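3',5'-cyclic-nucleotide phosphodiesterase 1 (Saccharomyces cerevisiae, PDB 4OJV) is a class-II cyclic nucleotide phosphodiesterase of the metallo-hydrolase/oxidoreductase superfamily and holds two zinc ions. Local coordinates at residues 211-216 against 221-226. Residues are numbered along the deposited sequence; the frame is centred on the assembly and turned at random.
Sequences VHHGIG and APVYST. With ZN (zinc ion), chain D.
Val211 and Ser225 form a hydrogen-bonded antiparallel pair in the ladder between strands 204-215 and 222-232, which form a beta hairpin. Both of its bonds are nearly straight: Val211 N to Ser225 O, and Ser225 N to Val211 O at 2.9 Å. Beyond the non-hydrogen-bonded pair His212-Tyr224 the register slips by one residue, a beta bulge. Here Val223 binds two residues of 211-216: its O accepts His213 N, a bent bond of 133°, while its N donates to Gly214 O. Toward the turn, Gly216 N reaches Ala221 O at 2.8 Å, and Ile215 CA adds a CA-H...O contact to the same oxygen.

Apart from the backbone, the contact is mostly apolar. Val211 CG2 rests on Ser225 CB at 3.7 Å, and His213 CB, two residues on, meets the same carbon. Val223 lies alongside His213, pointing the same way. Its CG1 approaches His213 CD2 at 4.0 Å, while CG2 packs against Gly216 N; Val223 also packs on Asp172 of the second subunit.

His212 and Tyr224 diverge at CB, yet their side chains run side by side, rings oblique with planes at 34° and His212 ND1 3.8 Å from Tyr224 CE1. Val211 O sits in plane at the tyrosine edge.

With CG anti to the backbone N (chi1 174°), the His213 ring is carried to the zinc ion, which NE2 binds at 2.1 Å. His128, His130 and Asp244 share this metal, and a water lies 1.9 Å from it. ND1 is hydrogen-bonded to Gly293 O, which fixes the ring's rotation. His213 lies within the bulge, consistent with the irregular backbone setting its side chain toward the metal, its ring held by zinc and the Gly293 carbonyl, with Val223 CG1 alongside.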
ATOM      1  N   VAL A 211      23.226   5.278   7.014  1.00 12.78           N
ATOM      2  CA  VAL A 211      23.865   4.802   5.786  1.00 12.27           C
ATOM      3  C   VAL A 211      23.386   5.652   4.599  1.00 12.30           C
ATOM      4  O   VAL A 211      22.446   6.447   4.735  1.00 11.87           O
ATOM      5  CB  VAL A 211      23.627   3.285   5.526  1.00 12.32           C
ATOM      6  CG1 VAL A 211      24.179   2.429   6.660  1.00 13.48           C
ATOM      7  CG2 VAL A 211      22.152   2.978   5.278  1.00 12.94           C
ATOM      8  N   HIS A 212      24.034   5.488   3.446  1.00 12.42           N
ATOM      9  CA  HIS A 212      23.637   6.195   2.225  1.00 12.80           C
ATOM     10  C   HIS A 212      22.627   5.432   1.405  1.00 12.34           C
ATOM     11  O   HIS A 212      22.713   4.208   1.274  1.00 12.97           O
ATOM     12  CB  HIS A 212      24.836   6.481   1.333  1.00 13.87           C
ATOM     13  CG  HIS A 212      25.873   7.377   1.955  1.00 14.65           C
ATOM     14  ND1 HIS A 212      25.663   8.680   2.229  1.00 17.01           N
ATOM     15  CD2 HIS A 212      27.165   7.094   2.350  1.00 14.92           C
ATOM     16  CE1 HIS A 212      26.785   9.202   2.765  1.00 16.71           C
ATOM     17  NE2 HIS A 212      27.700   8.232   2.838  1.00 18.81           N
ATOM     18  N   HIS A 213      21.717   6.171   0.770  1.00 11.79           N
ATOM     19  CA  HIS A 213      20.646   5.597  -0.058  1.00 12.05           C
ATOM     20  C   HIS A 213      20.351   6.513  -1.231  1.00 12.05           C
ATOM     21  O   HIS A 213      19.205   6.829  -1.547  1.00 13.12           O
ATOM     22  CB  HIS A 213      19.431   5.281   0.837  1.00 11.98           C
ATOM     23  CG  HIS A 213      18.185   4.806   0.106  1.00 11.59           C
ATOM     24  ND1 HIS A 213      18.221   4.021  -0.991  1.00 11.22           N
ATOM     25  CD2 HIS A 213      16.846   5.040   0.374  1.00 11.12           C
ATOM     26  CE1 HIS A 213      16.959   3.779  -1.412  1.00 12.24           C
ATOM     27  NE2 HIS A 213      16.118   4.385  -0.570  1.00 11.87           N
ATOM     28  N   GLY A 214      21.416   6.960  -1.895  1.00 13.70           N
ATOM     29  CA  GLY A 214      21.282   7.726  -3.130  1.00 14.67           C
ATOM     30  C   GLY A 214      21.208   9.216  -2.889  1.00 13.62           C
ATOM     31  O   GLY A 214      21.601   9.716  -1.831  1.00 14.21           O
ATOM     32  N   ILE A 215      20.698   9.926  -3.885  1.00 13.90           N
ATOM     33  CA  ILE A 215      20.642  11.389  -3.844  1.00 14.20           C
ATOM     34  C   ILE A 215      19.323  11.871  -4.431  1.00 13.43           C
ATOM     35  O   ILE A 215      18.690  11.162  -5.221  1.00 14.85           O
ATOM     36  CB  ILE A 215      21.826  12.062  -4.592  1.00 16.99           C
ATOM     37  CG1 ILE A 215      21.830  11.661  -6.072  1.00 18.09           C
ATOM     38  CG2 ILE A 215      23.158  11.740  -3.922  1.00 18.12           C
ATOM     39  CD1 ILE A 215      22.816  12.417  -6.939  1.00 20.64           C
ATOM     40  N   GLY A 216      18.914  13.074  -4.046  1.00 12.75           N
ATOM     41  CA  GLY A 216      17.704  13.664  -4.599  1.00 12.07           C
ATOM     42  C   GLY A 216      17.785  13.847  -6.104  1.00 11.86           C
ATOM     43  O   GLY A 216      18.819  14.275  -6.623  1.00 13.01           O
ATOM     44  N   ALA A 221      20.618  16.233  -2.993  1.00 13.74           N
ATOM     45  CA  ALA A 221      20.994  16.087  -1.585  1.00 15.46           C
ATOM     46  C   ALA A 221      21.155  14.608  -1.227  1.00 15.74           C
ATOM     47  O   ALA A 221      20.447  13.762  -1.775  1.00 14.28           O
ATOM     48  CB  ALA A 221      19.960  16.750  -0.690  1.00 16.28           C
ATOM     49  N   PRO A 222      22.082  14.277  -0.307  1.00 16.83           N
ATOM     50  CA  PRO A 222      22.189  12.877   0.118  1.00 16.57           C
ATOM     51  C   PRO A 222      20.864  12.402   0.706  1.00 14.88           C
ATOM     52  O   PRO A 222      20.243  13.122   1.480  1.00 17.37           O
ATOM     53  CB  PRO A 222      23.276  12.910   1.204  1.00 19.71           C
ATOM     54  CG  PRO A 222      24.010  14.191   0.998  1.00 22.34           C
ATOM     55  CD  PRO A 222      23.022  15.158   0.412  1.00 19.06           C
ATOM     56  N   VAL A 223      20.436  11.203   0.309  1.00 14.33           N
ATOM     57  CA  VAL A 223      19.246  10.548   0.853  1.00 13.67           C
ATOM     58  C   VAL A 223      19.759   9.488   1.808  1.00 13.20           C
ATOM     59  O   VAL A 223      20.440   8.561   1.391  1.00 15.71           O
ATOM     60  CB  VAL A 223      18.398   9.904  -0.270  1.00 12.65           C
ATOM     61  CG1 VAL A 223      17.267   9.053   0.305  1.00 15.77           C
ATOM     62  CG2 VAL A 223      17.855  10.984  -1.203  1.00 15.22           C
ATOM     63  N   TYR A 224      19.437   9.629   3.088  1.00 11.87           N
ATOM     64  CA  TYR A 224      19.953   8.716   4.099  1.00 11.88           C
ATOM     65  C   TYR A 224      18.991   7.589   4.433  1.00 10.87           C
ATOM     66  O   TYR A 224      17.776   7.679   4.223  1.00 12.24           O
ATOM     67  CB  TYR A 224      20.312   9.475   5.375  1.00 13.35           C
ATOM     68  CG  TYR A 224      21.445  10.448   5.176  1.00 13.58           C
ATOM     69  CD1 TYR A 224      22.715   9.999   4.838  1.00 13.89           C
ATOM     70  CD2 TYR A 224      21.242  11.823   5.328  1.00 15.06           C
ATOM     71  CE1 TYR A 224      23.766  10.898   4.655  1.00 14.91           C
ATOM     72  CE2 TYR A 224      22.283  12.728   5.147  1.00 16.08           C
ATOM     73  CZ  TYR A 224      23.532  12.256   4.808  1.00 15.80           C
ATOM     74  OH  TYR A 224      24.563  13.152   4.624  1.00 18.17           O
ATOM     75  N   SER A 225      19.570   6.525   4.966  1.00 10.58           N
ATOM     76  CA  SER A 225      18.810   5.406   5.473  1.00  9.99           C
ATOM     77  C   SER A 225      19.438   4.961   6.796  1.00 10.79           C
ATOM     78  O   SER A 225      20.325   5.651   7.330  1.00 11.79           O
ATOM     79  CB  SER A 225      18.782   4.305   4.414  1.00 11.29           C
ATOM     80  OG  SER A 225      17.979   3.198   4.786  1.00 11.52           O
ATOM     81  N   THR A 226      18.974   3.833   7.339  1.00 10.23           N
ATOM     82  CA  THR A 226      19.395   3.392   8.665  1.00 10.50           C
ATOM     83  C   THR A 226      19.559   1.886   8.672  1.00 11.14           C
ATOM     84  O   THR A 226      18.772   1.169   8.048  1.00 11.48           O
ATOM     85  CB  THR A 226      18.320   3.749   9.719  1.00 11.80           C
ATOM     86  OG1 THR A 226      17.842   5.082   9.505  1.00 12.39           O
ATOM     87  CG2 THR A 226      18.843   3.619  11.155  1.00 12.03           C
TER
HETATM   88 ZN    ZN D 403      14.049   3.862  -0.413  1.00 14.28          ZN
HETATM   89  O   HOH W   1      12.405   2.914  -0.617  1.00 13.33           O